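Local coordinates for sporozoite-specific SAG protein (Toxoplasma gondii, PDB 2WNK), which is a SAG2-related surface antigen of the sporozoite stage, built from two SRS domains, and probably takes part in parasite attachment to host cells, at residues L145-T148 with D153-F156; N163-A168 with S195-S200; V183-V186 with H191-R194; S193-A196 with L202-L205. All coordinates share one frame; numbering follows the deposited sequence.

Contact 1. Residues L145-T148 with D153-F156; sequences LQIT and DTSF
L145 reaches across to T154 and F156 with its CD1 branch. That methyl lies 3.8 Å from OG1 of T154 and 4.0 Å from CD2 of F156, meeting the phenyl ring obliquely, and the carbonyl oxygen of S155 lies beside it as well. A torsion that sets CG of L145 anti to the carbonyl carbon (chi1 -60°), followed by an extended second one, carries the methyl this far. Q146 turns its side chain away and takes part through its backbone. Its N donates to water 1 at 2.8 Å, and the same water sits 3.3 Å from OG1 of T154, a hydrogen bond whose direction is open, so one solvent molecule bridges the two strands. I147 continues the apolar seam: its CD1 tip bends over the peptide between D153 and T154, 3.7 Å from C of D153, and meets CG2 of T154 at 3.9 Å. T154 is thus flanked by L145 and I147, its hydroxyl bound to the water and its methyl set between the leucine and isoleucine tips. V231 of strand 228-235 packs on L145 and F156, and V233 on I147 and T154, while I203 of strand 202-207 packs on F156. The strand segments run nearly antiparallel, at 162°, with axes 7.1 Å apart, too far for direct backbone pairing. Strand 142-147 pairs with 228-235, and strand 152-158 with 202-207, so the chain crosses here from edge strand 142-147 of one sheet to strand 152-158 of the facing sheet, as in a beta sandwich such as the SRS domain.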
loop_
_atom_site.group_PDB
_atom_site.type_symbol
_atom_site.label_atom_id
_atom_site.label_comp_id
_atom_site.label_asym_id
_atom_site.label_seq_id
_atom_site.Cartn_x
_atom_site.Cartn_y
_atom_site.Cartn_z
ATOM N N LEU A 145 18.340 -10.092 -5.514
ATOM C CA LEU A 145 17.421 -11.236 -5.656
ATOM C C LEU A 145 18.027 -12.202 -6.663
ATOM O O LEU A 145 18.911 -11.825 -7.442
ATOM C CB LEU A 145 16.061 -10.803 -6.223
ATOM C CG LEU A 145 15.303 -9.770 -5.392
ATOM C CD1 LEU A 145 13.944 -9.415 -6.046
ATOM C CD2 LEU A 145 15.129 -10.294 -3.983
ATOM N N GLN A 146 17.531 -13.441 -6.683
ATOM C CA GLN A 146 18.023 -14.424 -7.664
ATOM C C GLN A 146 16.902 -15.193 -8.364
ATOM O O GLN A 146 15.918 -15.561 -7.722
ATOM C CB GLN A 146 18.902 -15.483 -6.953
ATOM C CG GLN A 146 20.112 -14.934 -6.254
ATOM C CD GLN A 146 19.777 -14.351 -4.901
ATOM O OE1 GLN A 146 20.251 -13.258 -4.541
ATOM N NE2 GLN A 146 18.957 -15.065 -4.129
ATOM N N ILE A 147 17.090 -15.524 -9.631
ATOM C CA ILE A 147 16.262 -16.551 -10.236
ATOM C C ILE A 147 17.235 -17.695 -10.524
ATOM O O ILE A 147 18.218 -17.512 -11.269
ATOM C CB ILE A 147 15.667 -16.055 -11.591
ATOM C CG1 ILE A 147 14.579 -15.006 -11.317
ATOM C CG2 ILE A 147 15.043 -17.202 -12.372
ATOM C CD1 ILE A 147 13.299 -15.620 -10.695
ATOM N N THR A 148 16.954 -18.889 -10.004
ATOM C CA THR A 148 17.876 -19.998 -10.126
ATOM C C THR A 148 17.198 -21.160 -10.819
ATOM O O THR A 148 17.833 -22.202 -11.012
ATOM C CB THR A 148 18.394 -20.454 -8.745
ATOM O OG1 THR A 148 17.283 -20.770 -7.891
ATOM C CG2 THR A 148 19.149 -19.305 -8.097
ATOM N N ASP A 153 9.563 -17.400 -10.366
ATOM C CA ASP A 153 9.396 -15.952 -10.141
ATOM C C ASP A 153 10.041 -15.473 -8.876
ATOM O O ASP A 153 10.276 -16.283 -7.968
ATOM C CB ASP A 153 7.908 -15.530 -10.249
ATOM C CG ASP A 153 6.980 -16.243 -9.258
ATOM O OD1 ASP A 153 7.165 -16.100 -8.035
ATOM O OD2 ASP A 153 6.049 -16.908 -9.669
ATOM N N THR A 154 10.344 -14.171 -8.838
ATOM C CA THR A 154 10.820 -13.519 -7.618
ATOM C C THR A 154 10.149 -12.150 -7.589
ATOM O O THR A 154 9.789 -11.583 -8.610
ATOM C CB THR A 154 12.389 -13.389 -7.571
ATOM O OG1 THR A 154 12.811 -13.034 -6.245
ATOM C CG2 THR A 154 12.918 -12.369 -8.575
ATOM N N SER A 155 9.926 -11.657 -6.380
ATOM C CA SER A 155 9.068 -10.447 -6.146
ATOM C C SER A 155 9.855 -9.420 -5.327
ATOM O O SER A 155 10.645 -9.798 -4.434
ATOM C CB SER A 155 7.708 -10.836 -5.575
ATOM O OG SER A 155 7.051 -11.643 -6.589
ATOM N N PHE A 156 9.473 -8.149 -5.429
ATOM C CA PHE A 156 9.752 -7.179 -4.431
ATOM C C PHE A 156 8.771 -6.052 -4.420
ATOM O O PHE A 156 7.882 -6.006 -5.279
ATOM C CB PHE A 156 11.124 -6.573 -4.860
ATOM C CG PHE A 156 11.135 -5.969 -6.278
ATOM C CD1 PHE A 156 10.909 -4.588 -6.402
ATOM C CD2 PHE A 156 11.365 -6.727 -7.429
ATOM C CE1 PHE A 156 10.910 -3.987 -7.659
ATOM C CE2 PHE A 156 11.346 -6.148 -8.726
ATOM C CZ PHE A 156 11.115 -4.764 -8.836
HETATM O O HOH W 1 15.566 -14.108 -4.806
#

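Contact 2. Residues N163-A168 with S195-S200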
loop_
_atom_site.group_PDB
_atom_site.type_symbol
_atom_site.label_atom_id
_atom_site.label_comp_id
_atom_site.label_asym_id
_atom_site.label_seq_id
_atom_site.Cartn_x
_atom_site.Cartn_y
_atom_site.Cartn_z
ATOM N N ASN A 163 8.210 5.138 -4.492
ATOM C CA ASN A 163 7.002 4.494 -5.026
ATOM C C ASN A 163 6.896 4.423 -6.556
ATOM O O ASN A 163 5.918 3.910 -7.063
ATOM C CB ASN A 163 5.761 5.174 -4.477
ATOM C CG ASN A 163 5.917 6.659 -4.392
ATOM O OD1 ASN A 163 6.381 7.299 -5.333
ATOM N ND2 ASN A 163 5.569 7.230 -3.226
ATOM N N VAL A 164 7.886 4.956 -7.265
ATOM C CA VAL A 164 7.949 4.943 -8.733
ATOM C C VAL A 164 8.908 3.838 -9.203
ATOM O O VAL A 164 10.036 3.789 -8.751
ATOM C CB VAL A 164 8.505 6.295 -9.250
ATOM C CG1 VAL A 164 8.620 6.314 -10.786
ATOM C CG2 VAL A 164 7.619 7.451 -8.775
ATOM N N ILE A 165 8.482 2.966 -10.109
ATOM C CA ILE A 165 9.408 1.960 -10.718
ATOM C C ILE A 165 10.031 2.582 -11.973
ATOM O O ILE A 165 9.327 3.110 -12.835
ATOM C CB ILE A 165 8.820 0.584 -10.880
ATOM C CG1 ILE A 165 9.970 -0.392 -11.127
ATOM C CG2 ILE A 165 7.752 0.578 -11.930
ATOM C CD1 ILE A 165 9.688 -1.806 -10.683
ATOM N N LYS A 166 11.352 2.451 -12.116
ATOM C CA LYS A 166 12.045 2.481 -13.357
ATOM C C LYS A 166 12.772 1.226 -13.767
ATOM O O LYS A 166 13.376 0.599 -12.911
ATOM C CB LYS A 166 13.144 3.550 -13.165
ATOM C CG LYS A 166 12.663 4.967 -12.695
ATOM C CD LYS A 166 11.594 5.501 -13.636
ATOM C CE LYS A 166 11.400 6.962 -13.252
ATOM N NZ LYS A 166 10.672 7.723 -14.275
ATOM N N PRO A 167 12.723 0.873 -15.060
ATOM C CA PRO A 167 11.896 1.543 -16.068
ATOM C C PRO A 167 10.400 1.483 -15.822
ATOM O O PRO A 167 9.903 0.514 -15.282
ATOM C CB PRO A 167 12.172 0.735 -17.338
ATOM C CG PRO A 167 13.569 0.186 -17.134
ATOM C CD PRO A 167 13.493 -0.236 -15.658
ATOM N N ALA A 168 9.682 2.524 -16.263
ATOM C CA ALA A 168 8.243 2.562 -16.028
ATOM C C ALA A 168 7.543 1.557 -16.923
ATOM O O ALA A 168 6.530 0.991 -16.526
ATOM C CB ALA A 168 7.674 3.989 -16.273
ATOM N N SER A 195 5.467 -7.978 -13.934
ATOM C CA SER A 195 4.040 -7.616 -13.716
ATOM C C SER A 195 3.869 -6.086 -13.662
ATOM O O SER A 195 4.830 -5.344 -13.435
ATOM C CB SER A 195 3.571 -8.239 -12.386
ATOM O OG SER A 195 4.236 -7.604 -11.283
ATOM N N ALA A 196 2.633 -5.606 -13.826
ATOM C CA ALA A 196 2.339 -4.191 -13.655
ATOM C C ALA A 196 2.508 -3.723 -12.229
ATOM O O ALA A 196 2.233 -4.458 -11.297
ATOM C CB ALA A 196 0.889 -3.903 -14.157
ATOM N N LEU A 197 2.971 -2.501 -12.030
ATOM C CA LEU A 197 3.157 -2.020 -10.656
ATOM C C LEU A 197 1.855 -2.046 -9.807
ATOM O O LEU A 197 0.940 -1.302 -10.075
ATOM C CB LEU A 197 3.788 -0.615 -10.690
ATOM C CG LEU A 197 4.191 0.004 -9.343
ATOM C CD1 LEU A 197 5.158 -0.877 -8.580
ATOM C CD2 LEU A 197 4.789 1.423 -9.527
ATOM N N GLU A 198 1.759 -2.910 -8.789
ATOM C CA GLU A 198 0.554 -2.862 -7.955
ATOM C C GLU A 198 0.355 -1.503 -7.248
ATOM O O GLU A 198 1.289 -0.720 -7.082
ATOM C CB GLU A 198 0.557 -3.971 -6.913
ATOM C CG GLU A 198 1.001 -5.303 -7.422
ATOM C CD GLU A 198 -0.146 -6.239 -7.695
ATOM O OE1 GLU A 198 -1.140 -5.810 -8.334
ATOM O OE2 GLU A 198 -0.043 -7.413 -7.264
ATOM N N GLN A 199 -0.873 -1.218 -6.823
ATOM C CA GLN A 199 -1.094 -0.087 -5.931
ATOM C C GLN A 199 -0.277 -0.365 -4.664
ATOM O O GLN A 199 0.198 0.541 -3.962
ATOM C CB GLN A 199 -2.570 -0.026 -5.592
ATOM C CG GLN A 199 -3.488 -0.074 -6.829
ATOM C CD GLN A 199 -4.633 -1.060 -6.647
ATOM O OE1 GLN A 199 -4.435 -2.281 -6.712
ATOM N NE2 GLN A 199 -5.834 -0.537 -6.414
ATOM N N SER A 200 -0.076 -1.643 -4.402
ATOM C CA SER A 200 0.694 -2.092 -3.242
ATOM C C SER A 200 2.194 -1.888 -3.422
ATOM O O SER A 200 2.957 -1.991 -2.471
ATOM C CB SER A 200 0.496 -3.570 -3.062
ATOM O OG SER A 200 0.832 -4.237 -4.283
#
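L197 leans over I165 and the backbone before it, and its side chain can be traced outward from the loop. CB stands 4.3 Å from CG2 of I165, at the margin of van der Waals contact. CG lies anti to the backbone N (chi1 -174°), which sends the fork toward strand 164-166. From the fork CD2 makes the cross-contact: it lies 3.9 Å from CG2 of I165 and 3.7 Å from the carbonyl oxygen of N163, so this methyl covers both an aliphatic branch and a main-chain oxygen. CD1, the other prong, goes to the neighbouring strand 202-207, where it meets CD1 of I203 at 3.6 Å. I165 comes from the other side with its side chain running past that of L197 in the opposite direction; CG2 does the touching, while CD1 continues inward to CG1 of I203, also 3.6 Å away. F156 and C158 of strand 152-158 complete the buried surroundings of I165. Just before it, N163 and V164 form a classic beta bulge opposite E222 of strand 215-222, and the carbonyl of N163 that receives the leucine methyl belongs to that bulge. Strand 164-166 borders one sheet of the second SRS domain, and the loop after strand 193-194 borders the other, so L197 packs between the edges of the two sheets, touching I165 of one and I203 of the other. Because the two segments meet through methyl groups and one carbonyl oxygen, with no direct hydrogen bond between them, their association rests on shape and the burial of apolar surface.

Contact 3. Residues V183-V186 with H191-R194; sequences VDLV and HASR
The carbonyl oxygen of A192 is approached by methyl groups of two consecutive residues: CG1 of V186 at 3.4 Å and CD2 of L185 at 3.7 Å. These are van der Waals contacts, the first of them close, and they set the main chain of 191-194 against residues 185-186, in a weakly bonded helical turn. L185 carries most of the packing. With CG anti to the backbone N (chi1 175°), its fork points at the strand and CD2 settles over the backbone there, 3.6 Å from CA of S193 and 3.8 Å from N of R194. The same methyl meets CB of A192 at 4.1 Å, a purely apolar touch on the buried side. V186 lies on the surface, where its CG1 also comes within 3.7 Å of N of H191. H191 has a left-handed backbone (phi 81°); its CB points away from 183-186, while CB of the following A192 faces L185. Farther in, L185 rests on L217 and Y219 of strand 215-222. R194 runs on from the contact, also touching Y219, and its NH2 makes a weak hydrogen bond to O of A168. Strand 182-184, paired with 172-174 and carrying the D184 to K172 salt bridge, thus leads into the helical turn, which lies against edge strand 193-194 as that strand pairs through S193 with S206 of strand 202-207.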
loop_
_atom_site.group_PDB
_atom_site.type_symbol
_atom_site.label_atom_id
_atom_site.label_comp_id
_atom_site.label_asym_id
_atom_site.label_seq_id
_atom_site.Cartn_x
_atom_site.Cartn_y
_atom_site.Cartn_z
ATOM N N VAL A 183 17.164 -1.388 -21.504
ATOM C CA VAL A 183 17.063 -2.304 -22.606
ATOM C C VAL A 183 15.752 -3.099 -22.493
ATOM O O VAL A 183 15.102 -3.044 -21.473
ATOM C CB VAL A 183 18.285 -3.263 -22.718
ATOM C CG1 VAL A 183 19.632 -2.506 -22.791
ATOM C CG2 VAL A 183 18.298 -4.249 -21.570
ATOM N N ASP A 184 15.332 -3.767 -23.569
ATOM C CA ASP A 184 14.159 -4.647 -23.499
ATOM C C ASP A 184 14.447 -5.861 -22.631
ATOM O O ASP A 184 15.440 -6.565 -22.841
ATOM C CB ASP A 184 13.785 -5.127 -24.909
ATOM C CG ASP A 184 13.275 -4.006 -25.782
ATOM O OD1 ASP A 184 12.228 -3.437 -25.441
ATOM O OD2 ASP A 184 13.861 -3.740 -26.847
ATOM N N LEU A 185 13.573 -6.109 -21.651
ATOM C CA LEU A 185 13.666 -7.284 -20.803
ATOM C C LEU A 185 14.003 -8.558 -21.589
ATOM O O LEU A 185 14.953 -9.278 -21.264
ATOM C CB LEU A 185 12.388 -7.447 -19.961
ATOM C CG LEU A 185 12.320 -8.720 -19.098
ATOM C CD1 LEU A 185 13.518 -8.830 -18.101
ATOM C CD2 LEU A 185 10.978 -8.854 -18.375
ATOM N N VAL A 186 13.248 -8.822 -22.655
ATOM C CA VAL A 186 13.361 -10.084 -23.337
ATOM C C VAL A 186 14.577 -10.155 -24.221
ATOM O O VAL A 186 14.923 -11.240 -24.690
ATOM C CB VAL A 186 12.113 -10.470 -24.163
ATOM C CG1 VAL A 186 10.885 -10.710 -23.254
ATOM C CG2 VAL A 186 11.825 -9.469 -25.254
ATOM N N HIS A 191 11.413 -14.401 -23.169
ATOM C CA HIS A 191 10.153 -14.983 -22.648
ATOM C C HIS A 191 9.873 -14.591 -21.197
ATOM O O HIS A 191 8.836 -14.955 -20.624
ATOM C CB HIS A 191 10.064 -16.528 -22.815
ATOM C CG HIS A 191 10.642 -17.075 -24.087
ATOM N ND1 HIS A 191 10.157 -16.752 -25.334
ATOM C CD2 HIS A 191 11.658 -17.949 -24.295
ATOM C CE1 HIS A 191 10.836 -17.418 -26.252
ATOM N NE2 HIS A 191 11.763 -18.142 -25.643
ATOM N N ALA A 192 10.789 -13.852 -20.585
ATOM C CA ALA A 192 10.551 -13.319 -19.259
ATOM C C ALA A 192 9.545 -12.165 -19.288
ATOM O O ALA A 192 9.352 -11.508 -20.318
ATOM C CB ALA A 192 11.821 -12.861 -18.616
ATOM N N SER A 193 8.946 -11.914 -18.139
ATOM C CA SER A 193 7.975 -10.799 -17.999
ATOM C C SER A 193 7.971 -10.217 -16.614
ATOM O O SER A 193 8.262 -10.881 -15.639
ATOM C CB SER A 193 6.536 -11.240 -18.379
ATOM O OG SER A 193 6.100 -12.342 -17.604
ATOM N N ARG A 194 7.620 -8.933 -16.544
ATOM C CA ARG A 194 7.497 -8.229 -15.288
ATOM C C ARG A 194 6.039 -7.818 -15.138
ATOM O O ARG A 194 5.430 -7.355 -16.115
ATOM C CB ARG A 194 8.424 -6.981 -15.278
ATOM C CG ARG A 194 8.591 -6.346 -13.950
ATOM C CD ARG A 194 7.617 -5.213 -13.803
ATOM N NE ARG A 194 8.122 -3.990 -14.362
ATOM C CZ ARG A 194 7.400 -2.871 -14.430
ATOM N NH1 ARG A 194 6.133 -2.852 -14.026
ATOM N NH2 ARG A 194 7.926 -1.777 -14.929
#

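Contact 4. Residues S193-A196 with L202-L205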
loop_
_atom_site.group_PDB
_atom_site.type_symbol
_atom_site.label_atom_id
_atom_site.label_comp_id
_atom_site.label_asym_id
_atom_site.label_seq_id
_atom_site.Cartn_x
_atom_site.Cartn_y
_atom_site.Cartn_z
ATOM N N SER A 193 8.946 -11.914 -18.139
ATOM C CA SER A 193 7.975 -10.799 -17.999
ATOM C C SER A 193 7.971 -10.217 -16.614
ATOM O O SER A 193 8.262 -10.881 -15.639
ATOM C CB SER A 193 6.536 -11.240 -18.379
ATOM O OG SER A 193 6.100 -12.342 -17.604
ATOM N N ARG A 194 7.620 -8.933 -16.544
ATOM C CA ARG A 194 7.497 -8.229 -15.288
ATOM C C ARG A 194 6.039 -7.818 -15.138
ATOM O O ARG A 194 5.430 -7.355 -16.115
ATOM C CB ARG A 194 8.424 -6.981 -15.278
ATOM C CG ARG A 194 8.591 -6.346 -13.950
ATOM C CD ARG A 194 7.617 -5.213 -13.803
ATOM N NE ARG A 194 8.122 -3.990 -14.362
ATOM C CZ ARG A 194 7.400 -2.871 -14.430
ATOM N NH1 ARG A 194 6.133 -2.852 -14.026
ATOM N NH2 ARG A 194 7.926 -1.777 -14.929
ATOM N N SER A 195 5.467 -7.978 -13.934
ATOM C CA SER A 195 4.040 -7.616 -13.716
ATOM C C SER A 195 3.869 -6.086 -13.662
ATOM O O SER A 195 4.830 -5.344 -13.435
ATOM C CB SER A 195 3.571 -8.239 -12.386
ATOM O OG SER A 195 4.236 -7.604 -11.283
ATOM N N ALA A 196 2.633 -5.606 -13.826
ATOM C CA ALA A 196 2.339 -4.191 -13.655
ATOM C C ALA A 196 2.508 -3.723 -12.229
ATOM O O ALA A 196 2.233 -4.458 -11.297
ATOM C CB ALA A 196 0.889 -3.903 -14.157
ATOM N N LEU A 202 3.922 -3.834 -5.250
ATOM C CA LEU A 202 4.456 -5.167 -5.589
ATOM C C LEU A 202 4.790 -5.375 -7.051
ATOM O O LEU A 202 4.001 -5.034 -7.944
ATOM C CB LEU A 202 3.462 -6.235 -5.103
ATOM C CG LEU A 202 3.848 -7.676 -5.356
ATOM C CD1 LEU A 202 5.054 -8.007 -4.491
ATOM C CD2 LEU A 202 2.654 -8.514 -4.895
ATOM N N ILE A 203 5.980 -5.921 -7.294
ATOM C CA ILE A 203 6.398 -6.319 -8.625
ATOM C C ILE A 203 6.805 -7.795 -8.593
ATOM O O ILE A 203 7.534 -8.237 -7.732
ATOM C CB ILE A 203 7.618 -5.500 -9.056
ATOM C CG1 ILE A 203 7.229 -4.003 -9.178
ATOM C CG2 ILE A 203 8.216 -5.991 -10.355
ATOM C CD1 ILE A 203 6.298 -3.748 -10.395
ATOM N N LYS A 204 6.344 -8.536 -9.572
ATOM C CA LYS A 204 6.769 -9.949 -9.779
ATOM C C LYS A 204 7.503 -10.057 -11.117
ATOM O O LYS A 204 6.986 -9.665 -12.188
ATOM C CB LYS A 204 5.549 -10.898 -9.812
ATOM C CG LYS A 204 6.002 -12.376 -10.034
ATOM C CD LYS A 204 4.816 -13.354 -10.132
ATOM C CE LYS A 204 4.099 -13.393 -8.801
ATOM N NZ LYS A 204 2.878 -14.270 -9.030
ATOM N N LEU A 205 8.675 -10.664 -11.057
ATOM C CA LEU A 205 9.466 -10.943 -12.256
ATOM C C LEU A 205 9.371 -12.456 -12.477
ATOM O O LEU A 205 9.706 -13.234 -11.570
ATOM C CB LEU A 205 10.931 -10.583 -12.002
ATOM C CG LEU A 205 11.781 -11.056 -13.204
ATOM C CD1 LEU A 205 11.417 -10.283 -14.500
ATOM C CD2 LEU A 205 13.254 -10.931 -12.866
#
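S195 and K204 bind each other where strands 193-194 and 202-207 form a beta hairpin, at the edge of one sheet of the second SRS domain. Two hydrogen bonds join them. N of S195 donates to O of K204 at 2.9 Å, lying in the carbonyl plane; in return, N of K204 donates almost straight, at 170°, to the hydroxyl OG of S195. The serine side chain therefore stands in for a strand carbonyl: a chi1 of 68°, with OG between the backbone N and the carbonyl carbon, folds the hydroxyl toward K204. This suits the end of strand 193-194, because O of S195 is otherwise engaged, accepting NH1 of R194 at 2.9 Å with an angle of 166°. Weaker polar contacts flank the pair. R194 and L205 form an antiparallel non-hydrogen-bonded pair, and on this stretch CA of R194 lies 3.5 Å from O of K204, and CA of L205 lies 3.6 Å from O of S193, both as CA-H...O contacts. Apolar packing comes from the arginine's own carbons. Its chain crosses I203 at a slant, bent at chi2 and chi3, so that CG and CD both rest on CG2 of I203, with CD 3.6 Å from it. Those bends also bring the guanidinium back over the chain to the S195 carbonyl. On the same face as R194, L205 rests on L217 and Y219 of strand 215-222, and its methyl CD1 comes to 3.4 Å from O of S193.

All four contacts belong to the second SRS domain. Contact 1 comes first, closing the short turn between strands 142-147 and 152-158, which belong to different sheets. The chain then enters strand 164-166, where contact 2 opens; its long loop, closed by 195-200, encloses contact 3, the short connection from strand 182-184 through the helical turn to strand 193-194. Contact 4 starts on that last strand, sharing S193 and R194 with contact 3 and S195 and A196 with contact 2, and closes the hairpin. Strand 202-207 then pairs with 152-158, joining contact 4 to contact 1, while contact 2 bridges the sheets at the other edge.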